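Local coordinates for uncharacterized protein AF_0941 (Archaeoglobus fulgidus, PDB 1YOZ) that is of unknown function but belongs to the AF0941-like family and forms a two-chain, all-helical assembly, at residues F9-I17 with L75-F85. Numbering follows the deposited sequence.
Sequences FLDRMGEII and LSIHFERLKEF
A near-parallel helix pair, in which the axes of the two segments approach to 10.7 Å at an angle of 23°, joins Phe9-Ile17 to Leu75-Phe85, with Met13 and His78 meeting near its middle. No hydrogen bond crosses, so apolar and CH-pi packing carries the interface. Met13 bends at chi3 (93°), which sets CE 3.4 Å from the centroid of the His78 ring and only 9° off its normal, a CH-pi contact over the face; SD stands oblique to the ring, a sulfur-aromatic contact, and comes within 3.3 Å of His78 CB. Leu10 CD1 reaches CE1 of the same imidazole at 3.6 Å. The hydrogen bond of ND1 with the Tyr70 hydroxyl, together with this packing, is likely to restrain the ring, and an alanine in place of His78 would probably leave the Met13 methyl without its aromatic seat and Tyr70 without this partner. One turn earlier, Leu75 CD1 covers a face of Phe9, 3.8 Å from the ring centroid. Toward the C-terminal ends, Ile16 CG2 meets Leu82 CD1 at 3.9 Å, Phe85 turns a face to Ile17 CA, and Ile17 CD1 lies over the Arg81 guanidinium. Helix 26-29 packs on Phe9, Ile16 and Leu82 through Leu29, helix 32-51 adds Ile35 and Phe39 against Phe9, and Tyr65 of the second subunit touches Ile17.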
ATOM      1  N   PHE B   9       8.038   7.261   0.254  1.00 15.46           N
ATOM      2  CA  PHE B   9       9.029   6.318   0.782  1.00 16.79           C
ATOM      3  C   PHE B   9       8.867   4.955   0.132  1.00 16.40           C
ATOM      4  O   PHE B   9       9.863   4.332  -0.354  1.00 16.87           O
ATOM      5  CB  PHE B   9       8.971   6.183   2.304  1.00 16.79           C
ATOM      6  CG  PHE B   9      10.005   5.258   2.859  1.00 19.23           C
ATOM      7  CD1 PHE B   9      11.286   5.728   3.163  1.00 18.73           C
ATOM      8  CD2 PHE B   9       9.714   3.908   3.069  1.00 20.61           C
ATOM      9  CE1 PHE B   9      12.269   4.864   3.649  1.00 19.91           C
ATOM     10  CE2 PHE B   9      10.691   3.029   3.536  1.00 17.76           C
ATOM     11  CZ  PHE B   9      11.962   3.505   3.840  1.00 17.96           C
ATOM     12  N   LEU B  10       7.622   4.496   0.107  1.00 16.67           N
ATOM     13  CA  LEU B  10       7.292   3.206  -0.518  1.00 16.75           C
ATOM     14  C   LEU B  10       7.733   3.147  -1.975  1.00 16.62           C
ATOM     15  O   LEU B  10       8.386   2.200  -2.395  1.00 16.43           O
ATOM     16  CB  LEU B  10       5.797   2.886  -0.349  1.00 16.97           C
ATOM     17  CG  LEU B  10       5.325   1.582  -1.009  1.00 18.43           C
ATOM     18  CD1 LEU B  10       5.856   0.353  -0.323  1.00 16.68           C
ATOM     19  CD2 LEU B  10       3.834   1.624  -1.032  1.00 16.59           C
ATOM     20  N   ASP B  11       7.462   4.195  -2.746  1.00 17.23           N
ATOM     21  CA  ASP B  11       7.860   4.176  -4.147  1.00 17.13           C
ATOM     22  C   ASP B  11       9.380   4.208  -4.315  1.00 17.86           C
ATOM     23  O   ASP B  11       9.919   3.490  -5.156  1.00 15.18           O
ATOM     24  CB  ASP B  11       7.246   5.343  -4.933  1.00 17.36           C
ATOM     25  CG  ASP B  11       5.745   5.198  -5.158  1.00 18.05           C
ATOM     26  OD1 ASP B  11       5.196   4.083  -5.387  1.00 21.22           O
ATOM     27  OD2 ASP B  11       5.097   6.234  -5.117  1.00 19.85           O
ATOM     28  N   ARG B  12      10.062   5.098  -3.590  1.00 18.89           N
ATOM     29  CA  ARG B  12      11.538   5.161  -3.714  1.00 21.28           C
ATOM     30  C   ARG B  12      12.173   3.844  -3.305  1.00 21.84           C
ATOM     31  O   ARG B  12      13.089   3.374  -3.956  1.00 20.41           O
ATOM     32  CB  ARG B  12      12.149   6.274  -2.863  1.00 21.95           C
ATOM     33  CG  ARG B  12      12.118   7.635  -3.538  1.00 29.18           C
ATOM     34  CD  ARG B  12      12.191   8.787  -2.541  1.00 34.62           C
ATOM     35  NE  ARG B  12      11.168   9.750  -2.910  1.00 41.90           N
ATOM     36  CZ  ARG B  12      11.347  10.850  -3.634  1.00 43.83           C
ATOM     37  NH1 ARG B  12      12.561  11.202  -4.070  1.00 45.39           N
ATOM     38  NH2 ARG B  12      10.286  11.613  -3.903  1.00 43.08           N
ATOM     39  N   MET B  13      11.709   3.255  -2.207  1.00 22.67           N
ATOM     40  CA  MET B  13      12.215   1.922  -1.851  1.00 24.20           C
ATOM     41  C   MET B  13      12.071   0.977  -3.039  1.00 24.60           C
ATOM     42  O   MET B  13      13.026   0.328  -3.398  1.00 25.31           O
ATOM     43  CB  MET B  13      11.508   1.289  -0.639  1.00 24.08           C
ATOM     44  CG  MET B  13      11.756  -0.283  -0.540  1.00 25.06           C
ATOM     45  SD  MET B  13      10.802  -0.989   0.788  1.00 29.75           S
ATOM     46  CE  MET B  13       9.329  -1.463  -0.109  1.00 23.81           C
ATOM     47  N   GLY B  14      10.873   0.919  -3.628  1.00 24.72           N
ATOM     48  CA  GLY B  14      10.552  -0.004  -4.690  1.00 24.82           C
ATOM     49  C   GLY B  14      11.418   0.201  -5.920  1.00 26.01           C
ATOM     50  O   GLY B  14      11.766  -0.770  -6.616  1.00 26.02           O
ATOM     51  N   GLU B  15      11.722   1.468  -6.205  1.00 24.69           N
ATOM     52  CA  GLU B  15      12.638   1.842  -7.277  1.00 24.26           C
ATOM     53  C   GLU B  15      14.061   1.312  -7.077  1.00 24.47           C
ATOM     54  O   GLU B  15      14.687   0.847  -8.034  1.00 24.54           O
ATOM     55  CB  GLU B  15      12.683   3.355  -7.424  1.00 22.97           C
ATOM     56  CG  GLU B  15      11.491   3.876  -8.190  1.00 25.04           C
ATOM     57  CD  GLU B  15      11.335   5.350  -8.094  1.00 29.42           C
ATOM     58  OE1 GLU B  15      12.213   6.051  -7.515  1.00 28.79           O
ATOM     59  OE2 GLU B  15      10.277   5.813  -8.574  1.00 33.24           O
ATOM     60  N   ILE B  16      14.583   1.420  -5.867  1.00 24.95           N
ATOM     61  CA  ILE B  16      15.899   0.823  -5.550  1.00 24.82           C
ATOM     62  C   ILE B  16      15.899  -0.716  -5.674  1.00 26.54           C
ATOM     63  O   ILE B  16      16.761  -1.281  -6.343  1.00 27.27           O
ATOM     64  CB  ILE B  16      16.449   1.348  -4.196  1.00 24.78           C
ATOM     65  CG1 ILE B  16      16.696   2.854  -4.308  1.00 22.24           C
ATOM     66  CG2 ILE B  16      17.789   0.676  -3.859  1.00 24.09           C
ATOM     67  CD1 ILE B  16      16.558   3.640  -3.028  1.00 21.86           C
ATOM     68  N   ILE B  17      14.927  -1.384  -5.053  1.00 27.06           N
ATOM     69  CA  ILE B  17      14.729  -2.840  -5.207  1.00 28.88           C
ATOM     70  C   ILE B  17      14.595  -3.314  -6.683  1.00 29.33           C
ATOM     71  O   ILE B  17      15.181  -4.316  -7.066  1.00 28.98           O
ATOM     72  CB  ILE B  17      13.479  -3.310  -4.385  1.00 28.63           C
ATOM     73  CG1 ILE B  17      13.771  -3.256  -2.874  1.00 30.55           C
ATOM     74  CG2 ILE B  17      13.008  -4.695  -4.816  1.00 28.47           C
ATOM     75  CD1 ILE B  17      12.537  -3.707  -1.987  1.00 30.19           C
ATOM     76  N   LEU B  75       6.506   0.477   7.794  1.00 24.38           N
ATOM     77  CA  LEU B  75       7.733   1.274   7.583  1.00 24.95           C
ATOM     78  C   LEU B  75       9.005   0.615   8.181  1.00 25.75           C
ATOM     79  O   LEU B  75      10.033   0.537   7.500  1.00 24.76           O
ATOM     80  CB  LEU B  75       7.535   2.732   8.042  1.00 23.49           C
ATOM     81  CG  LEU B  75       8.758   3.663   8.112  1.00 23.02           C
ATOM     82  CD1 LEU B  75       9.279   3.991   6.713  1.00 22.64           C
ATOM     83  CD2 LEU B  75       8.416   4.963   8.865  1.00 20.82           C
ATOM     84  N   SER B  76       8.953   0.102   9.420  1.00 27.24           N
ATOM     85  CA  SER B  76      10.169  -0.613   9.955  1.00 28.42           C
ATOM     86  C   SER B  76      10.599  -1.821   9.131  1.00 27.93           C
ATOM     87  O   SER B  76      11.785  -2.092   8.972  1.00 29.33           O
ATOM     88  CB  SER B  76       9.990  -1.057  11.427  1.00 29.06           C
ATOM     89  OG  SER B  76       8.886  -1.949  11.536  1.00 33.47           O
ATOM     90  N   ILE B  77       9.635  -2.552   8.586  1.00 28.77           N
ATOM     91  CA  ILE B  77       9.930  -3.731   7.776  1.00 28.29           C
ATOM     92  C   ILE B  77      10.620  -3.378   6.459  1.00 28.42           C
ATOM     93  O   ILE B  77      11.593  -4.038   6.008  1.00 26.25           O
ATOM     94  CB  ILE B  77       8.659  -4.493   7.431  1.00 29.31           C
ATOM     95  CG1 ILE B  77       8.082  -5.199   8.663  1.00 30.81           C
ATOM     96  CG2 ILE B  77       8.958  -5.510   6.339  1.00 27.20           C
ATOM     97  CD1 ILE B  77       6.857  -4.598   9.249  1.00 33.10           C
ATOM     98  N   HIS B  78      10.077  -2.346   5.816  1.00 27.34           N
ATOM     99  CA  HIS B  78      10.628  -1.902   4.577  1.00 27.59           C
ATOM    100  C   HIS B  78      11.968  -1.243   4.781  1.00 27.44           C
ATOM    101  O   HIS B  78      12.831  -1.334   3.919  1.00 29.11           O
ATOM    102  CB  HIS B  78       9.630  -0.996   3.852  1.00 27.16           C
ATOM    103  CG  HIS B  78       8.504  -1.752   3.228  1.00 27.69           C
ATOM    104  ND1 HIS B  78       7.337  -1.150   2.820  1.00 27.93           N
ATOM    105  CD2 HIS B  78       8.372  -3.068   2.936  1.00 29.77           C
ATOM    106  CE1 HIS B  78       6.523  -2.062   2.320  1.00 30.92           C
ATOM    107  NE2 HIS B  78       7.129  -3.235   2.379  1.00 33.24           N
ATOM    108  N   PHE B  79      12.152  -0.582   5.913  1.00 28.68           N
ATOM    109  CA  PHE B  79      13.477  -0.049   6.275  1.00 29.09           C
ATOM    110  C   PHE B  79      14.532  -1.173   6.287  1.00 30.14           C
ATOM    111  O   PHE B  79      15.570  -1.079   5.643  1.00 29.17           O
ATOM    112  CB  PHE B  79      13.395   0.584   7.647  1.00 29.49           C
ATOM    113  CG  PHE B  79      14.627   1.373   8.050  1.00 27.51           C
ATOM    114  CD1 PHE B  79      14.638   2.757   7.940  1.00 24.40           C
ATOM    115  CD2 PHE B  79      15.744   0.726   8.608  1.00 29.11           C
ATOM    116  CE1 PHE B  79      15.758   3.510   8.334  1.00 25.57           C
ATOM    117  CE2 PHE B  79      16.870   1.469   9.029  1.00 27.84           C
ATOM    118  CZ  PHE B  79      16.883   2.853   8.883  1.00 25.36           C
ATOM    119  N   GLU B  80      14.199  -2.264   6.973  1.00 31.37           N
ATOM    120  CA  GLU B  80      15.082  -3.406   7.152  1.00 32.58           C
ATOM    121  C   GLU B  80      15.278  -4.188   5.873  1.00 33.21           C
ATOM    122  O   GLU B  80      16.396  -4.536   5.532  1.00 33.64           O
ATOM    123  CB  GLU B  80      14.509  -4.299   8.258  1.00 33.14           C
ATOM    124  CG  GLU B  80      14.528  -3.606   9.620  1.00 34.28           C
ATOM    125  CD  GLU B  80      15.916  -3.175  10.065  1.00 37.62           C
ATOM    126  OE1 GLU B  80      16.915  -3.883   9.744  1.00 37.99           O
ATOM    127  OE2 GLU B  80      15.989  -2.135  10.767  1.00 37.83           O
ATOM    128  N   ARG B  81      14.191  -4.451   5.152  1.00 34.10           N
ATOM    129  CA  ARG B  81      14.270  -4.939   3.779  1.00 35.40           C
ATOM    130  C   ARG B  81      15.350  -4.216   2.962  1.00 35.14           C
ATOM    131  O   ARG B  81      16.164  -4.848   2.285  1.00 35.41           O
ATOM    132  CB  ARG B  81      12.909  -4.753   3.088  1.00 36.42           C
ATOM    133  CG  ARG B  81      12.462  -5.853   2.136  1.00 39.15           C
ATOM    134  CD  ARG B  81      13.417  -6.040   0.945  1.00 46.94           C
ATOM    135  NE  ARG B  81      12.813  -6.794  -0.161  1.00 48.30           N
ATOM    136  CZ  ARG B  81      13.505  -7.537  -1.021  1.00 49.98           C
ATOM    137  NH1 ARG B  81      14.825  -7.643  -0.897  1.00 49.91           N
ATOM    138  NH2 ARG B  81      12.875  -8.187  -2.000  1.00 50.09           N
ATOM    139  N   LEU B  82      15.355  -2.888   3.028  1.00 34.14           N
ATOM    140  CA  LEU B  82      16.165  -2.099   2.126  1.00 32.57           C
ATOM    141  C   LEU B  82      17.645  -2.098   2.496  1.00 33.40           C
ATOM    142  O   LEU B  82      18.501  -2.116   1.602  1.00 32.09           O
ATOM    143  CB  LEU B  82      15.613  -0.670   2.042  1.00 32.61           C
ATOM    144  CG  LEU B  82      16.238   0.255   0.998  1.00 32.15           C
ATOM    145  CD1 LEU B  82      16.270  -0.421  -0.409  1.00 30.63           C
ATOM    146  CD2 LEU B  82      15.480   1.580   0.970  1.00 30.70           C
ATOM    147  N   LYS B  83      17.916  -2.054   3.803  1.00 34.26           N
ATOM    148  CA  LYS B  83      19.207  -2.386   4.420  1.00 36.31           C
ATOM    149  C   LYS B  83      19.717  -3.744   3.948  1.00 37.89           C
ATOM    150  O   LYS B  83      20.837  -3.867   3.467  1.00 38.22           O
ATOM    151  CB  LYS B  83      19.036  -2.423   5.947  1.00 36.76           C
ATOM    152  CG  LYS B  83      19.153  -1.069   6.620  1.00 35.61           C
ATOM    153  CD  LYS B  83      19.330  -1.199   8.139  1.00 35.87           C
ATOM    154  CE  LYS B  83      20.758  -1.459   8.512  1.00 35.45           C
ATOM    155  NZ  LYS B  83      21.006  -1.206   9.931  1.00 33.33           N
ATOM    156  N   GLU B  84      18.859  -4.755   4.066  1.00 39.68           N
ATOM    157  CA  GLU B  84      19.183  -6.120   3.704  1.00 41.09           C
ATOM    158  C   GLU B  84      19.436  -6.195   2.217  1.00 41.87           C
ATOM    159  O   GLU B  84      20.335  -6.923   1.779  1.00 42.34           O
ATOM    160  CB  GLU B  84      18.067  -7.068   4.189  1.00 41.78           C
ATOM    161  CG  GLU B  84      17.635  -8.251   3.288  1.00 43.46           C
ATOM    162  CD  GLU B  84      16.116  -8.583   3.447  1.00 45.25           C
ATOM    163  OE1 GLU B  84      15.564  -9.408   2.676  1.00 47.17           O
ATOM    164  OE2 GLU B  84      15.452  -7.984   4.333  1.00 46.39           O
ATOM    165  N   PHE B  85      18.676  -5.415   1.443  1.00 41.41           N
ATOM    166  CA  PHE B  85      18.897  -5.316   0.002  1.00 41.00           C
ATOM    167  C   PHE B  85      20.212  -4.635  -0.353  1.00 40.91           C
ATOM    168  O   PHE B  85      20.981  -5.151  -1.164  1.00 40.67           O
ATOM    169  CB  PHE B  85      17.713  -4.612  -0.692  1.00 41.24           C
ATOM    170  CG  PHE B  85      17.874  -4.494  -2.156  1.00 40.35           C
ATOM    171  CD1 PHE B  85      17.384  -5.485  -2.995  1.00 40.55           C
ATOM    172  CD2 PHE B  85      18.536  -3.406  -2.712  1.00 41.04           C
ATOM    173  CE1 PHE B  85      17.550  -5.396  -4.363  1.00 39.14           C
ATOM    174  CE2 PHE B  85      18.712  -3.314  -4.089  1.00 41.83           C
ATOM    175  CZ  PHE B  85      18.214  -4.314  -4.911  1.00 39.77           C
TER